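Local coordinates for PTS-dependent dihydroxyacetone kinase operon regulatory protein (Escherichia coli, PDB 4LRZ) that positively regulates the dhaKLM operon from a sigma-70 promoter and represses its own expression, the chain here being its N-terminal sensor part with GAF and PAS domains, at residues F[118-121]-F[122-125]. Numbering follows the deposited sequence.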
loop_
_atom_site.group_PDB
_atom_site.type_symbol
_atom_site.label_atom_id
_atom_site.label_comp_id
_atom_site.label_asym_id
_atom_site.label_seq_id
_atom_site.Cartn_x
_atom_site.Cartn_y
_atom_site.Cartn_z
ATOM N N LEU F 118 20.385 -15.912 -6.766
ATOM C CA LEU F 118 19.141 -16.163 -7.499
ATOM C C LEU F 118 18.250 -17.156 -6.753
ATOM O O LEU F 118 16.999 -17.013 -6.770
ATOM C CB LEU F 118 19.440 -16.723 -8.893
ATOM C CG LEU F 118 20.110 -15.821 -9.892
ATOM C CD1 LEU F 118 20.208 -16.452 -11.250
ATOM C CD2 LEU F 118 19.290 -14.491 -9.991
ATOM N N SER F 119 18.864 -18.167 -6.111
ATOM C CA SER F 119 18.070 -19.090 -5.245
ATOM C C SER F 119 18.244 -18.851 -3.767
ATOM O O SER F 119 17.319 -19.037 -2.999
ATOM C CB SER F 119 18.372 -20.583 -5.549
ATOM O OG SER F 119 19.737 -20.926 -5.306
ATOM N N LEU F 120 19.437 -18.477 -3.343
ATOM C CA LEU F 120 19.720 -18.438 -1.914
ATOM C C LEU F 120 18.858 -17.384 -1.213
ATOM O O LEU F 120 18.584 -17.476 -0.003
ATOM C CB LEU F 120 21.173 -18.102 -1.711
ATOM C CG LEU F 120 22.010 -18.925 -0.772
ATOM C CD1 LEU F 120 23.195 -18.039 -0.341
ATOM C CD2 LEU F 120 21.228 -19.565 0.426
ATOM N N ALA F 121 18.414 -16.383 -1.965
ATOM C CA ALA F 121 17.573 -15.359 -1.356
ATOM C C ALA F 121 16.275 -15.951 -0.833
ATOM O O ALA F 121 15.906 -15.688 0.312
ATOM C CB ALA F 121 17.311 -14.189 -2.317
ATOM N N ALA F 122 15.596 -16.739 -1.663
ATOM C CA ALA F 122 14.360 -17.402 -1.259
ATOM C C ALA F 122 14.615 -18.538 -0.283
ATOM O O ALA F 122 13.785 -18.812 0.579
ATOM C CB ALA F 122 13.624 -17.971 -2.471
ATOM N N ILE F 123 15.727 -19.231 -0.444
ATOM C CA ILE F 123 16.070 -20.274 0.509
ATOM C C ILE F 123 16.281 -19.647 1.891
ATOM O O ILE F 123 15.820 -20.201 2.888
ATOM C CB ILE F 123 17.337 -21.072 0.086
ATOM C CG1 ILE F 123 17.021 -21.990 -1.113
ATOM C CG2 ILE F 123 17.870 -21.938 1.250
ATOM C CD1 ILE F 123 18.265 -22.328 -2.001
ATOM N N SER F 124 16.949 -18.484 1.950
ATOM C CA SER F 124 17.297 -17.896 3.239
ATOM C C SER F 124 16.226 -16.961 3.750
ATOM O O SER F 124 16.152 -16.674 4.954
ATOM C CB SER F 124 18.623 -17.161 3.158
ATOM O OG SER F 124 18.485 -15.974 2.393
ATOM N N GLY F 125 15.392 -16.483 2.838
ATOM C CA GLY F 125 14.305 -15.597 3.196
ATOM C C GLY F 125 14.819 -14.155 3.231
ATOM O O GLY F 125 14.115 -13.250 3.655
HETATM O O HOH W 1 15.446 -16.485 -4.355
#
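Ser124 folds back on the carbonyl of Leu120 with both its backbone and its side chain, near the C-terminal end of the short helix 117-124 in the GAF domain. Its N and its OG both donate hydrogen bonds to Leu120 O, at 2.7 and 2.8 Å, from opposite faces of the carbonyl plane. With chi1 at 71°, OG sits between its own N and carbonyl carbon and is turned back over the preceding turn; it also bonds to Gln126 N, so this hydroxyl links the last full turn to the chain leaving it.

The backbone ladder continues on either side of that pair. Ile123 N gives Ser119 O a 3.0 Å bond that is nearly straight, 166° at the hydrogen, whereas Gly125 N reaches Ala121 O in a more bent bond. One rung is replaced by water: water 1 donates to Leu118 O and accepts from Ala122 N at 2.7 Å, bridging a carbonyl and an amide four residues apart. Gly125 then leaves the helix with positive phi (86°), at which a CB would press against the carbonyl oxygen of Ser124.

Apolar contact between the side chains is light. Leu120 CD2 rests 4.2 Å from Ile123 CB, the two chains slanting across one another. Ile123 CD1 also lies in van der Waals contact with Ser119 OG, at 3.9 Å. The flanks are covered by other parts of the fold: Leu120 and Ser124 touch Leu15 of helix 14-26, and Ala121 packs on Ala147 and Pro149 of strand 143-151.

Within this turn the specific contacts are mainly polar: Leu120 O is gripped twice, which probably steadies the helix end, and the inserted water keeps Leu118 O and Ala122 N connected where the direct rung is open.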